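Local coordinates for thiosulfate sulfurtransferase TUM1 (Saccharomyces cerevisiae, PDB 3UTN), which transfers persulfide sulfur from NFS1 to UBA4 in the pathway that thiolates the wobble uridine of tRNAs, at residues R46-W54 with I73-D82; N124-W132 with T284-T293. One frame throughout, in Å; residues are numbered along the deposited sequence. Where two conformers were deposited one is given.

Contact 1: residues R46-W54 with I73-D82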
loop_
_atom_site.group_PDB
_atom_site.type_symbol
_atom_site.label_atom_id
_atom_site.label_comp_id
_atom_site.label_asym_id
_atom_site.label_seq_id
_atom_site.Cartn_x
_atom_site.Cartn_y
_atom_site.Cartn_z
ATOM N N ARG A 46 -20.259 7.866 8.426
ATOM C CA ARG A 46 -19.477 7.343 9.518
ATOM C C ARG A 46 -18.013 7.408 9.108
ATOM O O ARG A 46 -17.666 7.124 7.964
ATOM C CB ARG A 46 -19.887 5.916 9.807
ATOM C CG ARG A 46 -19.565 5.460 11.210
ATOM C CD ARG A 46 -20.258 4.146 11.478
ATOM N NE ARG A 46 -19.767 3.107 10.580
ATOM C CZ ARG A 46 -20.013 1.810 10.723
ATOM N NH1 ARG A 46 -20.758 1.373 11.730
ATOM N NH2 ARG A 46 -19.514 0.950 9.850
ATOM N N ILE A 47 -17.159 7.826 10.029
ATOM C CA ILE A 47 -15.740 7.834 9.742
ATOM C C ILE A 47 -15.101 6.722 10.530
ATOM O O ILE A 47 -15.109 6.709 11.761
ATOM C CB ILE A 47 -15.071 9.178 10.026
ATOM C CG1 ILE A 47 -15.634 10.227 9.071
ATOM C CG2 ILE A 47 -13.562 9.055 9.852
ATOM C CD1 ILE A 47 -15.264 11.633 9.446
ATOM N N VAL A 48 -14.579 5.768 9.789
ATOM C CA VAL A 48 -14.031 4.591 10.391
ATOM C C VAL A 48 -12.565 4.625 10.069
ATOM O O VAL A 48 -12.170 4.366 8.935
ATOM C CB VAL A 48 -14.687 3.314 9.847
ATOM C CG1 VAL A 48 -14.036 2.091 10.472
ATOM C CG2 VAL A 48 -16.178 3.336 10.125
ATOM N N PRO A 49 -11.755 5.012 11.059
ATOM C CA PRO A 49 -10.335 4.894 10.876
ATOM C C PRO A 49 -10.051 3.424 10.764
ATOM O O PRO A 49 -10.740 2.602 11.358
ATOM C CB PRO A 49 -9.763 5.457 12.170
ATOM C CG PRO A 49 -10.838 6.328 12.706
ATOM C CD PRO A 49 -12.087 5.582 12.372
ATOM N N VAL A 50 -9.073 3.097 9.950
ATOM C CA VAL A 50 -8.789 1.724 9.677
ATOM C C VAL A 50 -7.329 1.580 9.979
ATOM O O VAL A 50 -6.486 2.101 9.272
ATOM C CB VAL A 50 -9.081 1.375 8.216
ATOM C CG1 VAL A 50 -8.742 -0.080 7.948
ATOM C CG2 VAL A 50 -10.540 1.643 7.898
ATOM N N ASP A 51 -7.048 0.891 11.067
ATOM C CA ASP A 51 -5.700 0.548 11.398
ATOM C C ASP A 51 -5.335 -0.656 10.549
ATOM O O ASP A 51 -5.862 -1.752 10.728
ATOM C CB ASP A 51 -5.591 0.238 12.881
ATOM C CG ASP A 51 -4.183 -0.078 13.302
ATOM O OD1 ASP A 51 -3.277 -0.031 12.447
ATOM O OD2 ASP A 51 -3.988 -0.378 14.490
ATOM N N ALA A 52 -4.435 -0.427 9.605
ATOM C CA ALA A 52 -3.990 -1.468 8.706
ATOM C C ALA A 52 -2.598 -1.888 9.101
ATOM O O ALA A 52 -1.857 -2.466 8.307
ATOM C CB ALA A 52 -4.008 -0.965 7.284
ATOM N N THR A 53 -2.251 -1.601 10.345
ATOM C CA THR A 53 -0.923 -1.880 10.824
ATOM C C THR A 53 -0.588 -3.311 10.526
ATOM O O THR A 53 -1.355 -4.234 10.790
ATOM C CB THR A 53 -0.771 -1.604 12.314
ATOM O OG1 THR A 53 -0.933 -0.207 12.532
ATOM C CG2 THR A 53 0.603 -2.005 12.784
ATOM N N TRP A 54 0.564 -3.463 9.916
ATOM C CA TRP A 54 1.075 -4.753 9.618
ATOM C C TRP A 54 2.542 -4.586 9.768
ATOM O O TRP A 54 3.106 -3.580 9.351
ATOM C CB TRP A 54 0.691 -5.140 8.208
ATOM C CG TRP A 54 1.276 -6.451 7.805
ATOM C CD1 TRP A 54 0.708 -7.710 7.932
ATOM C CD2 TRP A 54 2.586 -6.674 7.211
ATOM N NE1 TRP A 54 1.557 -8.672 7.460
ATOM C CE2 TRP A 54 2.703 -8.117 7.014
ATOM C CE3 TRP A 54 3.638 -5.849 6.827
ATOM C CZ2 TRP A 54 3.834 -8.692 6.459
ATOM C CZ3 TRP A 54 4.770 -6.442 6.267
ATOM C CH2 TRP A 54 4.863 -7.830 6.085
ATOM N N ILE A 73 -6.722 5.532 16.442
ATOM C CA ILE A 73 -7.612 6.622 16.162
ATOM C C ILE A 73 -8.974 6.129 16.625
ATOM O O ILE A 73 -9.335 4.988 16.349
ATOM C CB ILE A 73 -7.634 6.942 14.671
ATOM C CG1 ILE A 73 -6.213 7.244 14.178
ATOM C CG2 ILE A 73 -8.575 8.101 14.412
ATOM C CD1 ILE A 73 -6.149 7.726 12.747
ATOM N N PRO A 74 -9.716 6.965 17.366
ATOM C CA PRO A 74 -11.016 6.548 17.868
ATOM C C PRO A 74 -11.837 5.868 16.779
ATOM O O PRO A 74 -11.762 6.257 15.619
ATOM C CB PRO A 74 -11.657 7.872 18.269
ATOM C CG PRO A 74 -10.502 8.686 18.744
ATOM C CD PRO A 74 -9.377 8.332 17.806
ATOM N N ASN A 75 -12.595 4.846 17.161
ATOM C CA ASN A 75 -13.548 4.198 16.267
ATOM C C ASN A 75 -12.867 3.406 15.173
ATOM O O ASN A 75 -13.492 3.039 14.181
ATOM C CB ASN A 75 -14.495 5.234 15.657
ATOM C CG ASN A 75 -15.046 6.187 16.692
ATOM O OD1 ASN A 75 -15.402 5.778 17.793
ATOM N ND2 ASN A 75 -15.101 7.466 16.350
ATOM N N SER A 76 -11.580 3.149 15.366
ATOM C CA SER A 76 -10.801 2.393 14.403
ATOM C C SER A 76 -11.302 0.979 14.286
ATOM O O SER A 76 -11.751 0.391 15.257
ATOM C CB SER A 76 -9.340 2.328 14.806
ATOM O OG SER A 76 -8.688 3.550 14.543
ATOM N N ILE A 77 -11.216 0.446 13.086
ATOM C CA ILE A 77 -11.295 -0.967 12.919
ATOM C C ILE A 77 -9.873 -1.347 12.616
ATOM O O ILE A 77 -9.039 -0.507 12.238
ATOM C CB ILE A 77 -12.204 -1.389 11.762
ATOM C CG1 ILE A 77 -11.702 -0.790 10.444
ATOM C CG2 ILE A 77 -13.637 -1.001 12.068
ATOM C CD1 ILE A 77 -12.439 -1.282 9.230
ATOM N N PHE A 78 -9.584 -2.613 12.806
ATOM C CA PHE A 78 -8.322 -3.118 12.409
ATOM C C PHE A 78 -8.526 -3.791 11.074
ATOM O O PHE A 78 -9.429 -4.602 10.914
ATOM C CB PHE A 78 -7.811 -4.109 13.428
ATOM C CG PHE A 78 -6.565 -4.789 13.006
ATOM C CD1 PHE A 78 -5.366 -4.086 12.940
ATOM C CD2 PHE A 78 -6.585 -6.129 12.653
ATOM C CE1 PHE A 78 -4.206 -4.714 12.538
ATOM C CE2 PHE A 78 -5.422 -6.762 12.257
ATOM C CZ PHE A 78 -4.236 -6.052 12.198
ATOM N N PHE A 79 -7.694 -3.426 10.115
ATOM C CA PHE A 79 -7.723 -4.051 8.816
ATOM C C PHE A 79 -6.563 -5.012 8.792
ATOM O O PHE A 79 -5.403 -4.605 8.762
ATOM C CB PHE A 79 -7.566 -3.008 7.725
ATOM C CG PHE A 79 -7.674 -3.555 6.336
ATOM C CD1 PHE A 79 -6.597 -4.200 5.743
ATOM C CD2 PHE A 79 -8.848 -3.404 5.609
ATOM C CE1 PHE A 79 -6.688 -4.693 4.452
ATOM C CE2 PHE A 79 -8.946 -3.894 4.315
ATOM C CZ PHE A 79 -7.863 -4.536 3.737
ATOM N N ASP A 80 -6.887 -6.290 8.811
ATOM C CA ASP A 80 -5.872 -7.302 8.819
ATOM C C ASP A 80 -5.348 -7.500 7.411
ATOM O O ASP A 80 -5.947 -8.202 6.602
ATOM C CB ASP A 80 -6.422 -8.601 9.384
ATOM C CG ASP A 80 -5.333 -9.564 9.752
ATOM O OD1 ASP A 80 -4.278 -9.540 9.091
ATOM O OD2 ASP A 80 -5.528 -10.338 10.699
ATOM N N ILE A 81 -4.219 -6.858 7.139
ATOM C CA ILE A 81 -3.540 -6.950 5.853
ATOM C C ILE A 81 -3.359 -8.406 5.438
ATOM O O ILE A 81 -3.541 -8.752 4.272
ATOM C CB ILE A 81 -2.174 -6.220 5.921
ATOM C CG1 ILE A 81 -2.389 -4.701 5.913
ATOM C CG2 ILE A 81 -1.230 -6.661 4.813
ATOM C CD1 ILE A 81 -3.040 -4.149 4.663
ATOM N N ASP A 82 -3.027 -9.252 6.406
ATOM C CA ASP A 82 -2.795 -10.666 6.140
ATOM C C ASP A 82 -4.078 -11.410 5.837
ATOM O O ASP A 82 -4.142 -12.156 4.867
ATOM C CB ASP A 82 -2.099 -11.322 7.322
ATOM C CG ASP A 82 -0.708 -10.811 7.517
ATOM O OD1 ASP A 82 -0.028 -10.535 6.510
ATOM O OD2 ASP A 82 -0.290 -10.685 8.679
HETATM O O HOH W 1 -14.409 8.357 13.554
HETATM O O HOH W 2 -2.943 -5.431 9.152
#

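Contact 2: residues N124-W132 with T284-T293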
loop_
_atom_site.group_PDB
_atom_site.type_symbol
_atom_site.label_atom_id
_atom_site.label_comp_id
_atom_site.label_asym_id
_atom_site.label_seq_id
_atom_site.Cartn_x
_atom_site.Cartn_y
_atom_site.Cartn_z
ATOM N N ASN A 124 2.733 4.725 6.839
ATOM C CA ASN A 124 2.559 4.508 5.410
ATOM C C ASN A 124 3.299 3.294 4.941
ATOM O O ASN A 124 4.021 3.317 3.945
ATOM C CB ASN A 124 3.006 5.732 4.646
ATOM C CG ASN A 124 2.073 6.872 4.859
ATOM O OD1 ASN A 124 0.864 6.680 4.819
ATOM N ND2 ASN A 124 2.609 8.053 5.096
ATOM N N PHE A 125 3.113 2.230 5.695
ATOM C CA PHE A 125 3.795 1.007 5.425
ATOM C C PHE A 125 2.806 0.024 4.837
ATOM O O PHE A 125 2.945 -0.379 3.702
ATOM C CB PHE A 125 4.401 0.481 6.708
ATOM C CG PHE A 125 5.233 -0.739 6.520
ATOM C CD1 PHE A 125 4.825 -1.951 7.046
ATOM C CD2 PHE A 125 6.432 -0.678 5.818
ATOM C CE1 PHE A 125 5.593 -3.090 6.876
ATOM C CE2 PHE A 125 7.206 -1.814 5.645
ATOM C CZ PHE A 125 6.785 -3.023 6.177
ATOM N N SER A 126 1.795 -0.336 5.614
ATOM C CA SER A 126 0.763 -1.248 5.147
ATOM C C SER A 126 -0.520 -0.489 4.894
ATOM O O SER A 126 -1.417 -0.967 4.206
ATOM C CB SER A 126 0.516 -2.309 6.204
ATOM O OG SER A 126 0.278 -1.699 7.462
ATOM N N SER A 127 -0.622 0.693 5.483
ATOM C CA SER A 127 -1.824 1.482 5.329
ATOM C C SER A 127 -2.080 1.841 3.871
ATOM O O SER A 127 -3.216 1.766 3.434
ATOM C CB SER A 127 -1.803 2.719 6.219
ATOM O OG SER A 127 -0.679 3.519 5.944
ATOM N N PRO A 128 -1.028 2.193 3.098
ATOM C CA PRO A 128 -1.328 2.504 1.708
ATOM C C PRO A 128 -1.911 1.291 1.016
ATOM O O PRO A 128 -2.906 1.410 0.316
ATOM C CB PRO A 128 0.040 2.858 1.122
ATOM C CG PRO A 128 0.844 3.293 2.296
ATOM C CD PRO A 128 0.409 2.360 3.377
ATOM N N ARG A 129 -1.295 0.133 1.232
ATOM C CA ARG A 129 -1.801 -1.117 0.704
ATOM C C ARG A 129 -3.262 -1.265 1.068
ATOM O O ARG A 129 -4.092 -1.605 0.233
ATOM C CB ARG A 129 -1.023 -2.286 1.295
ATOM C CG ARG A 129 -1.641 -3.628 0.984
ATOM C CD ARG A 129 -1.303 -4.009 -0.437
ATOM N NE ARG A 129 -2.039 -5.179 -0.866
ATOM C CZ ARG A 129 -1.731 -5.888 -1.940
ATOM N NH1 ARG A 129 -0.689 -5.545 -2.677
ATOM N NH2 ARG A 129 -2.459 -6.942 -2.270
ATOM N N CYS A 130 -3.560 -1.010 2.334
ATOM C CA CYS A 130 -4.906 -1.130 2.828
ATOM C C CYS A 130 -5.840 -0.093 2.219
ATOM O O CYS A 130 -6.908 -0.438 1.726
ATOM C CB CYS A 130 -4.918 -0.998 4.332
ATOM S SG CYS A 130 -6.597 -0.858 4.933
ATOM N N ALA A 131 -5.442 1.175 2.265
ATOM C CA ALA A 131 -6.252 2.244 1.685
ATOM C C ALA A 131 -6.515 1.903 0.234
ATOM O O ALA A 131 -7.635 1.995 -0.264
ATOM C CB ALA A 131 -5.535 3.576 1.793
ATOM N N TRP A 132 -5.461 1.469 -0.430
ATOM C CA TRP A 132 -5.539 1.111 -1.814
ATOM C C TRP A 132 -6.453 -0.058 -2.020
ATOM O O TRP A 132 -7.285 -0.024 -2.904
ATOM C CB TRP A 132 -4.152 0.830 -2.296
ATOM C CG TRP A 132 -4.076 0.237 -3.649
ATOM C CD1 TRP A 132 -4.206 0.880 -4.872
ATOM C CD2 TRP A 132 -3.803 -1.148 -3.964
ATOM N NE1 TRP A 132 -4.041 -0.004 -5.896
ATOM C CE2 TRP A 132 -3.796 -1.239 -5.420
ATOM C CE3 TRP A 132 -3.584 -2.287 -3.212
ATOM C CZ2 TRP A 132 -3.575 -2.428 -6.073
ATOM C CZ3 TRP A 132 -3.353 -3.484 -3.885
ATOM C CH2 TRP A 132 -3.358 -3.550 -5.279
ATOM N N THR A 284 6.267 -8.047 -2.318
ATOM C CA THR A 284 5.020 -8.715 -1.980
ATOM C C THR A 284 3.786 -7.922 -2.397
ATOM O O THR A 284 2.667 -8.422 -2.309
ATOM C CB THR A 284 4.943 -8.970 -0.459
ATOM O OG1 THR A 284 4.930 -7.717 0.232
ATOM C CG2 THR A 284 6.138 -9.772 0.026
ATOM N N GLY A 285 3.987 -6.681 -2.832
ATOM C CA GLY A 285 2.881 -5.828 -3.245
ATOM C C GLY A 285 2.430 -4.839 -2.187
ATOM O O GLY A 285 1.619 -3.958 -2.479
ATOM N N VAL A 286 2.936 -4.972 -0.960
ATOM C CA VAL A 286 2.553 -4.047 0.109
ATOM C C VAL A 286 3.284 -2.710 -0.011
ATOM O O VAL A 286 2.650 -1.667 -0.114
ATOM C CB VAL A 286 2.688 -4.647 1.530
ATOM C CG1 VAL A 286 1.645 -5.735 1.743
ATOM C CG2 VAL A 286 4.093 -5.177 1.798
ATOM N N SER A 287 4.613 -2.748 -0.025
ATOM C CA SER A 287 5.394 -1.530 -0.125
ATOM C C SER A 287 5.286 -0.933 -1.520
ATOM O O SER A 287 5.518 0.257 -1.712
ATOM C CB SER A 287 6.850 -1.780 0.252
ATOM O OG SER A 287 7.500 -2.521 -0.744
ATOM N N GLY A 288 4.941 -1.769 -2.496
ATOM C CA GLY A 288 4.675 -1.293 -3.843
ATOM C C GLY A 288 3.573 -0.251 -3.836
ATOM O O GLY A 288 3.611 0.704 -4.599
ATOM N N VAL A 289 2.587 -0.433 -2.969
ATOM C CA VAL A 289 1.500 0.521 -2.888
ATOM C C VAL A 289 1.971 1.804 -2.225
ATOM O O VAL A 289 1.452 2.875 -2.505
ATOM C CB VAL A 289 0.283 -0.032 -2.143
ATOM C CG1 VAL A 289 -0.803 1.024 -2.094
ATOM C CG2 VAL A 289 -0.229 -1.276 -2.847
ATOM N N ILE A 290 2.965 1.685 -1.356
ATOM C CA ILE A 290 3.536 2.860 -0.733
ATOM C C ILE A 290 4.025 3.788 -1.831
ATOM O O ILE A 290 3.668 4.965 -1.859
ATOM C CB ILE A 290 4.692 2.523 0.212
ATOM C CG1 ILE A 290 4.213 1.578 1.318
ATOM C CG2 ILE A 290 5.285 3.807 0.783
ATOM C CD1 ILE A 290 5.336 1.015 2.157
ATOM N N ILE A 291 4.813 3.250 -2.755
ATOM C CA ILE A 291 5.351 4.089 -3.813
ATOM C C ILE A 291 4.300 4.419 -4.832
ATOM O O ILE A 291 4.279 5.519 -5.353
ATOM C CB ILE A 291 6.614 3.512 -4.476
ATOM C CG1 ILE A 291 6.345 2.186 -5.187
ATOM C CG2 ILE A 291 7.697 3.372 -3.431
ATOM C CD1 ILE A 291 7.448 1.799 -6.150
ATOM N N LYS A 292 3.418 3.463 -5.097
ATOM C CA LYS A 292 2.316 3.693 -6.000
ATOM C C LYS A 292 1.548 4.920 -5.522
ATOM O O LYS A 292 1.235 5.816 -6.296
ATOM C CB LYS A 292 1.417 2.470 -6.015
ATOM C CG LYS A 292 0.132 2.656 -6.778
ATOM C CD LYS A 292 -0.664 1.372 -6.741
ATOM C CE LYS A 292 -1.820 1.459 -7.706
ATOM N NZ LYS A 292 -2.745 2.551 -7.313
ATOM N N THR A 293 1.276 4.946 -4.226
ATOM C CA THR A 293 0.537 6.021 -3.604
ATOM C C THR A 293 1.309 7.321 -3.682
ATOM O O THR A 293 0.729 8.362 -3.990
ATOM C CB THR A 293 0.211 5.664 -2.151
ATOM O OG1 THR A 293 -0.600 4.485 -2.152
ATOM C CG2 THR A 293 -0.531 6.786 -1.466
HETATM O O HOH W 3 1.339 -0.282 1.711
#

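Contact 1: residues R46-W54 with I73-D82
Asp-51 O is gripped by two neighbouring groups of segment 73-82: Phe-79 N donates to it over 2.6 Å, almost straight (170° at the hydrogen), and the CA-H of Phe-78 is directed at the same oxygen. Two residues before Phe-79, Ile-77 is bonded through both its N and its O, the N giving to Pro-49 O and the O taking Asp-51 N at 2.7 Å. These parallel pairings join strands 47-51 and 77-78, the two strands of a beta-alpha-beta crossover through helix 63-69 in the first rhodanese domain, with 77-78 outermost in the sheet. On the face that carries Val-50, Ile-77 lies alongside this valine: with chi1 at 59°, between backbone N and carbonyl carbon, its CG1 comes 3.7 Å from Val-50 CG2. Its other branch, CG2, meets Val-48 CG1 at 3.5 Å. Pro-49 CG presses tightly on Ile-73 CG2, only 3.3 Å away. At the end of the strand Asp-51 forms an Asx turn, OD1 accepting Thr-53 N at 2.8 Å from above the carboxylate plane. Further on, Ile-81 CG2 covers one face of Trp-54, 4.1 Å from the five-membered ring's centroid, while at the indole edge NE1 makes a weak, bent bond to Asp-82 OD1 (2.6 Å, 127°). A leucine in place of Trp-54 would probably leave the Asp-82 carboxylate without its N-H partner and Ile-81 without a flat surface to lie on.

Contact 2: residues N124-W132 with T284-T293
Segments 124-132 and 284-293 meet where the two rhodanese domains of the tandem pack together. Helices 127-132 and 286-293 hold the same place in their domains, each following the strand fourth in chain order and central in its sheet, and they cross at 78° with axes 7.5 Å apart. The apolar contacts centre on Val-289. Its CG1, anti to the backbone N, reaches Trp-132 CB at 3.4 Å and also touches Pro-128 CB, whereas CG2 makes a CH-pi contact over one face of Trp-132, 4.0 Å from the six-membered ring's centroid. Next to this, Pro-128 CG packs on Ile-290 CG1 at 3.9 Å. Among the polar contacts, Arg-129 bends at chi2 (78°) and brings NH1 to Gly-285 O in a weak bond of 2.8 Å, the oxygen lying at the guanidinium edge. Asp-307 pairs with the same NH1, and Trp-132 CZ3 sits over the middle of one guanidinium face, which limits how the group can turn. Gly-285 suits both its backbone angles and the closeness of NH1. One water bridges the two segments, donating to Phe-125 O and to Val-286 O and accepting from Arg-129 N at 2.7 Å. A second charged group, Lys-292, is salt-bridged to Glu-184 and Glu-296; Glu-184 is also the polar partner of Trp-132, whose NE1 lies 3.2 Å from Lys-292 NZ, two donors not bonded to each other.

Overall arrangement
Both contacts are buried, but contact 1 lies out in the first domain, its centre about 14 Å from that of the chain, while contact 2 lies almost at the chain's centre and joins two domains. Contact 1 combines backbone pairing within one sheet with apolar packing; contact 2 relies on side chains, one water and charges whose acidic partners lie elsewhere in the chain. Helix 127-136 and the residue before it connect them: Cys-130 packs on Ala-52 and Phe-79, and Ser-126 OG probably hydrogen-bonds Ala-52 O. Catalytic Cys-282 is close to contact 2 in sequence and space, beside Gly-285, whereas from contact 1 the Trp-54 side chain approaches that cysteine's side chain to about 9 Å.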